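Local coordinates for putative uncharacterized protein (PDB 5OI9), which is the N-terminal domain of a STIL-family protein and probably takes part in centriole assembly, as a binding module for the centrosomal partner CEP85, at residues Glu27-Leu32 with Pro270-Ala275; Leu195-Pro200 with Glu312-Gly317. All blocks are in the same frame, centred on the assembly; numbering follows the deposited sequence.

Contact 1 (27-32 with 270-275) and contact 2 (195-200 with 312-317) meet along strand 196-200, and their centres lie about 10 Å apart. In the seven-stranded mixed sheet this strand runs between the edge strand 27-29 and strand 309-314, antiparallel to both. The evidence for continuity is two probable hydrogen bonds, Ala-198 N to Glu-27 O at 2.8 Å and Leu-29 N to Ile-196 O at 2.9 Å. Contact 1 joins the edge strand to helix 270-281; contact 2 is strand pairing. Ile-196 links them a second way, its CG1 lying 3.6 Å from Trp-273 CD1. Contact 1 is wholly buried and contact 2 partly, about 10 and 19 Å from the centre of the chain.

Contact 1: residues Glu27-Leu32 with Pro270-Ala275; sequences EELHLL and PYVWSA
Pro-270 sets its ring against the backbone at Leu-31: CB comes within 3.4 Å of Leu-31 O and 3.9 Å of Leu-31 CD1, and the two side chains cross at roughly a right angle. Its carbonyl oxygen takes two donors, the backbone N and the OG of Ser-274, the latter from above the carbonyl plane at 2.8 Å. Val-272 adds a lighter apolar touch, CG1 to Leu-29 CD1 at 4.2 Å. Trp-273 carries most of the contact. With CG of the indole anti to the backbone N (chi1 176°), the backbone of His-30 and Leu-31 passes over one of its faces. His-30 CA stands 3.5 Å from the centroid of the five-membered ring, 15° off its normal, a CH-pi contact, while Leu-31 N sits over the middle of the indole. Farther out, Leu-31 CB presses on Trp-273 CZ3 at 3.4 Å. The imidazole of His-30 points the same way beside the indole, their planes oblique at 53°; its ND1 accepts an almost straight bond from Leu-32 N, which restrains the ring's rotation. No hydrogen bond joins the two segments: Trp-273 NE1 bonds to Ala-194 O and His-30 NE2 to Pro-192 O. Helix 270-281 thus packs against strand 27-29 and the turn after it, with Ile-196 of strand 196-200 and Val-191 of strand 180-192 alongside.

Contact 2: residues Leu195-Pro200 with Glu312-Gly317; sequences LITAVP and ECSFSG
Thr-197 and Ser-314 stand side by side on one face of an antiparallel strand pair, with Val-199 and Glu-312 on the same face, while Ala-198 and Cys-313 project from the other. Thr-197 CB lies 3.6 Å from Ser-314 OG, which occupies the crowded position between its backbone N and carbonyl carbon (chi1 68°). That rotamer lets OG hydrogen-bond to a water, which donates to Glu-312 O at 2.7 Å and, over a longer distance, to Thr-197 O. On the opposite face Cys-313 CB rests against Ile-196 CG2 at 3.8 Å, its SG lying more loosely by Ala-198 CB. Phe-315, with CG anti to the backbone N, crosses Ile-196 at about a right angle, Phe-315 CB to Ile-196 CD1 at 3.9 Å, and presents its ring edge to Leu-195 O, 3.1 Å from CD1. Replacing Phe-315 by an alanine would probably loosen the end of this pairing, since the ring edge at Leu-195 O and the ring's packing on Leu-280 of helix 270-281 would be gone. Ser-314 N to Thr-197 O, 2.8 Å, lies in the carbonyl plane; Val-199 N approaches Glu-312 O from above it. The Glu-312 carboxylate turns elsewhere, to Ser-20 and Trp-18. The chemistry therefore differs by face: one water ties Ser-314 OG to two carbonyls where apolar Val-199 also sits, Ala-198 and Cys-313 pack apolar opposite, and the register itself rests on four backbone bonds, two each at Thr-197/Ser-314 and Val-199/Glu-312.

Contact 1: residues Glu27-Leu32 with Pro270-Ala275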
loop_
_atom_site.group_PDB
_atom_site.type_symbol
_atom_site.label_atom_id
_atom_site.label_comp_id
_atom_site.label_asym_id
_atom_site.label_seq_id
_atom_site.Cartn_x
_atom_site.Cartn_y
_atom_site.Cartn_z
ATOM N N GLU A 27 4.539 -20.464 -4.050
ATOM C CA GLU A 27 4.442 -19.462 -3.000
ATOM C C GLU A 27 3.195 -18.624 -3.233
ATOM O O GLU A 27 2.832 -18.337 -4.378
ATOM C CB GLU A 27 5.684 -18.558 -2.958
ATOM C CG GLU A 27 7.011 -19.299 -2.855
ATOM C CD GLU A 27 7.312 -19.792 -1.450
ATOM O OE1 GLU A 27 8.236 -20.618 -1.297
ATOM O OE2 GLU A 27 6.630 -19.354 -0.500
ATOM N N GLU A 28 2.535 -18.246 -2.145
ATOM C CA GLU A 28 1.374 -17.368 -2.193
ATOM C C GLU A 28 1.792 -15.996 -1.687
ATOM O O GLU A 28 2.260 -15.866 -0.550
ATOM C CB GLU A 28 0.223 -17.929 -1.362
ATOM C CG GLU A 28 -0.338 -19.239 -1.891
ATOM C CD GLU A 28 -1.326 -19.877 -0.932
ATOM O OE1 GLU A 28 -1.361 -19.469 0.250
ATOM O OE2 GLU A 28 -2.068 -20.787 -1.360
ATOM N N LEU A 29 1.626 -14.981 -2.526
ATOM C CA LEU A 29 2.050 -13.624 -2.219
ATOM C C LEU A 29 0.845 -12.768 -1.856
ATOM O O LEU A 29 -0.216 -12.873 -2.482
ATOM C CB LEU A 29 2.794 -13.005 -3.409
ATOM C CG LEU A 29 3.916 -13.850 -4.024
ATOM C CD1 LEU A 29 4.611 -13.104 -5.158
ATOM C CD2 LEU A 29 4.924 -14.272 -2.960
ATOM N N HIS A 30 1.011 -11.927 -0.838
ATOM C CA HIS A 30 0.007 -10.931 -0.491
ATOM C C HIS A 30 0.669 -9.833 0.325
ATOM O O HIS A 30 1.710 -10.045 0.954
ATOM C CB HIS A 30 -1.172 -11.535 0.280
ATOM C CG HIS A 30 -2.290 -10.565 0.513
ATOM N ND1 HIS A 30 -2.406 -9.825 1.669
ATOM C CD2 HIS A 30 -3.326 -10.195 -0.277
ATOM C CE1 HIS A 30 -3.475 -9.050 1.588
ATOM N NE2 HIS A 30 -4.048 -9.254 0.416
ATOM N N LEU A 31 0.039 -8.653 0.307
ATOM C CA LEU A 31 0.580 -7.477 0.987
ATOM C C LEU A 31 0.959 -7.774 2.434
ATOM O O LEU A 31 2.036 -7.387 2.899
ATOM C CB LEU A 31 -0.438 -6.336 0.941
ATOM C CG LEU A 31 -0.016 -5.082 1.707
ATOM C CD1 LEU A 31 1.070 -4.347 0.944
ATOM C CD2 LEU A 31 -1.201 -4.169 1.993
ATOM N N LEU A 32 0.079 -8.458 3.162
ATOM C CA LEU A 32 0.253 -8.677 4.591
ATOM C C LEU A 32 0.731 -10.088 4.911
ATOM O O LEU A 32 0.569 -10.545 6.047
ATOM C CB LEU A 32 -1.054 -8.375 5.323
ATOM C CG LEU A 32 -1.617 -6.970 5.090
ATOM C CD1 LEU A 32 -3.014 -6.829 5.671
ATOM C CD2 LEU A 32 -0.682 -5.923 5.675
ATOM N N PRO A 270 6.483 -7.350 0.390
ATOM C CA PRO A 270 5.192 -6.880 -0.144
ATOM C C PRO A 270 5.318 -6.010 -1.385
ATOM O O PRO A 270 4.331 -5.856 -2.116
ATOM C CB PRO A 270 4.581 -6.101 1.032
ATOM C CG PRO A 270 5.723 -5.809 1.953
ATOM C CD PRO A 270 6.703 -6.926 1.782
ATOM N N TYR A 271 6.495 -5.441 -1.653
ATOM C CA TYR A 271 6.681 -4.678 -2.882
ATOM C C TYR A 271 6.542 -5.560 -4.119
ATOM O O TYR A 271 6.082 -5.088 -5.164
ATOM C CB TYR A 271 8.047 -3.990 -2.873
ATOM C CG TYR A 271 8.333 -3.164 -4.109
ATOM C CD1 TYR A 271 7.909 -1.845 -4.197
ATOM C CD2 TYR A 271 9.032 -3.702 -5.183
ATOM C CE1 TYR A 271 8.166 -1.085 -5.319
ATOM C CE2 TYR A 271 9.297 -2.948 -6.310
ATOM C CZ TYR A 271 8.861 -1.639 -6.373
ATOM O OH TYR A 271 9.123 -0.882 -7.490
ATOM N N VAL A 272 6.940 -6.831 -4.023
ATOM C CA VAL A 272 6.831 -7.738 -5.163
ATOM C C VAL A 272 5.368 -7.978 -5.512
ATOM O O VAL A 272 4.964 -7.873 -6.677
ATOM C CB VAL A 272 7.563 -9.059 -4.868
ATOM C CG1 VAL A 272 7.367 -10.040 -6.015
ATOM C CG2 VAL A 272 9.041 -8.800 -4.622
ATOM N N TRP A 273 4.558 -8.314 -4.507
ATOM C CA TRP A 273 3.121 -8.453 -4.713
ATOM C C TRP A 273 2.516 -7.167 -5.262
ATOM O O TRP A 273 1.630 -7.208 -6.123
ATOM C CB TRP A 273 2.454 -8.848 -3.398
ATOM C CG TRP A 273 0.960 -8.945 -3.446
ATOM C CD1 TRP A 273 0.218 -10.035 -3.800
ATOM C CD2 TRP A 273 0.022 -7.918 -3.098
ATOM N NE1 TRP A 273 -1.123 -9.746 -3.704
ATOM C CE2 TRP A 273 -1.269 -8.455 -3.272
ATOM C CE3 TRP A 273 0.150 -6.598 -2.658
ATOM C CZ2 TRP A 273 -2.425 -7.717 -3.022
ATOM C CZ3 TRP A 273 -0.999 -5.865 -2.412
ATOM C CH2 TRP A 273 -2.268 -6.426 -2.596
ATOM N N SER A 274 2.997 -6.013 -4.786
ATOM C CA SER A 274 2.474 -4.736 -5.260
ATOM C C SER A 274 2.760 -4.538 -6.742
ATOM O O SER A 274 1.910 -4.032 -7.485
ATOM C CB SER A 274 3.065 -3.590 -4.441
ATOM O OG SER A 274 2.728 -3.716 -3.068
ATOM N N ALA A 275 3.954 -4.936 -7.193
ATOM C CA ALA A 275 4.271 -4.845 -8.614
ATOM C C ALA A 275 3.401 -5.792 -9.432
ATOM O O ALA A 275 2.921 -5.423 -10.511
ATOM C CB ALA A 275 5.753 -5.135 -8.837
#

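Contact 2: residues Leu195-Pro200 with Glu312-Gly317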
loop_
_atom_site.group_PDB
_atom_site.type_symbol
_atom_site.label_atom_id
_atom_site.label_comp_id
_atom_site.label_asym_id
_atom_site.label_seq_id
_atom_site.Cartn_x
_atom_site.Cartn_y
_atom_site.Cartn_z
ATOM N N LEU A 195 -4.630 -13.171 -4.070
ATOM C CA LEU A 195 -3.390 -13.903 -3.847
ATOM C C LEU A 195 -2.691 -14.142 -5.179
ATOM O O LEU A 195 -3.314 -14.604 -6.139
ATOM C CB LEU A 195 -3.657 -15.244 -3.164
ATOM C CG LEU A 195 -4.178 -15.278 -1.728
ATOM C CD1 LEU A 195 -4.250 -16.715 -1.233
ATOM C CD2 LEU A 195 -3.305 -14.435 -0.812
ATOM N N ILE A 196 -1.399 -13.835 -5.232
ATOM C CA ILE A 196 -0.580 -14.138 -6.401
ATOM C C ILE A 196 0.099 -15.482 -6.170
ATOM O O ILE A 196 0.851 -15.647 -5.203
ATOM C CB ILE A 196 0.458 -13.036 -6.661
ATOM C CG1 ILE A 196 -0.228 -11.702 -6.964
ATOM C CG2 ILE A 196 1.383 -13.440 -7.803
ATOM C CD1 ILE A 196 -1.030 -11.704 -8.238
ATOM N N THR A 197 -0.179 -16.445 -7.046
ATOM C CA THR A 197 0.529 -17.719 -7.031
ATOM C C THR A 197 1.842 -17.573 -7.790
ATOM O O THR A 197 1.853 -17.128 -8.941
ATOM C CB THR A 197 -0.323 -18.817 -7.667
ATOM O OG1 THR A 197 -1.608 -18.861 -7.032
ATOM C CG2 THR A 197 0.356 -20.171 -7.527
ATOM N N ALA A 198 2.950 -17.945 -7.150
ATOM C CA ALA A 198 4.275 -17.793 -7.737
ATOM C C ALA A 198 4.991 -19.135 -7.753
ATOM O O ALA A 198 5.062 -19.818 -6.727
ATOM C CB ALA A 198 5.103 -16.759 -6.969
ATOM N N VAL A 199 5.537 -19.492 -8.910
ATOM C CA VAL A 199 6.179 -20.781 -9.133
ATOM C C VAL A 199 7.608 -20.524 -9.601
ATOM O O VAL A 199 7.802 -19.823 -10.594
ATOM C CB VAL A 199 5.427 -21.632 -10.170
ATOM C CG1 VAL A 199 6.284 -22.791 -10.626
ATOM C CG2 VAL A 199 4.108 -22.129 -9.598
ATOM N N PRO A 200 8.624 -21.072 -8.936
ATOM C CA PRO A 200 9.993 -20.925 -9.444
ATOM C C PRO A 200 10.172 -21.712 -10.734
ATOM O O PRO A 200 9.724 -22.855 -10.850
ATOM C CB PRO A 200 10.862 -21.498 -8.314
ATOM C CG PRO A 200 9.938 -21.725 -7.147
ATOM C CD PRO A 200 8.570 -21.900 -7.722
ATOM N N GLU A 312 7.149 -17.778 -12.414
ATOM C CA GLU A 312 5.905 -17.622 -13.158
ATOM C C GLU A 312 4.793 -17.308 -12.167
ATOM O O GLU A 312 4.494 -18.121 -11.284
ATOM C CB GLU A 312 5.560 -18.871 -13.967
ATOM C CG GLU A 312 4.238 -18.736 -14.720
ATOM C CD GLU A 312 4.013 -19.839 -15.740
ATOM O OE1 GLU A 312 3.126 -20.689 -15.516
ATOM O OE2 GLU A 312 4.722 -19.853 -16.766
ATOM N N CYS A 313 4.187 -16.134 -12.311
ATOM C CA CYS A 313 3.141 -15.672 -11.411
ATOM C C CYS A 313 1.788 -15.757 -12.099
ATOM O O CYS A 313 1.675 -15.511 -13.304
ATOM C CB CYS A 313 3.403 -14.235 -10.959
ATOM S SG CYS A 313 5.044 -13.972 -10.265
ATOM N N SER A 314 0.761 -16.098 -11.328
ATOM C CA SER A 314 -0.586 -16.212 -11.862
ATOM C C SER A 314 -1.594 -15.760 -10.820
ATOM O O SER A 314 -1.333 -15.798 -9.615
ATOM C CB SER A 314 -0.902 -17.649 -12.299
ATOM O OG SER A 314 -0.967 -18.516 -11.180
ATOM N N PHE A 315 -2.751 -15.319 -11.305
ATOM C CA PHE A 315 -3.894 -15.033 -10.455
ATOM C C PHE A 315 -5.157 -15.441 -11.191
ATOM O O PHE A 315 -5.289 -15.194 -12.394
ATOM C CB PHE A 315 -3.980 -13.555 -10.068
ATOM C CG PHE A 315 -5.245 -13.206 -9.345
ATOM C CD1 PHE A 315 -5.531 -13.776 -8.115
ATOM C CD2 PHE A 315 -6.159 -12.327 -9.900
ATOM C CE1 PHE A 315 -6.700 -13.469 -7.444
ATOM C CE2 PHE A 315 -7.330 -12.013 -9.233
ATOM C CZ PHE A 315 -7.602 -12.586 -8.005
ATOM N N SER A 316 -6.086 -16.056 -10.462
ATOM C CA SER A 316 -7.301 -16.569 -11.078
ATOM C C SER A 316 -8.565 -16.342 -10.262
ATOM O O SER A 316 -9.650 -16.672 -10.752
ATOM C CB SER A 316 -7.148 -18.069 -11.353
ATOM O OG SER A 316 -6.959 -18.791 -10.148
ATOM N N GLY A 317 -8.476 -15.793 -9.051
ATOM C CA GLY A 317 -9.629 -15.612 -8.190
ATOM C C GLY A 317 -10.472 -14.409 -8.555
ATOM O O GLY A 317 -10.544 -13.994 -9.717
HETATM O O HOH W 1 2.102 -19.358 -11.321
#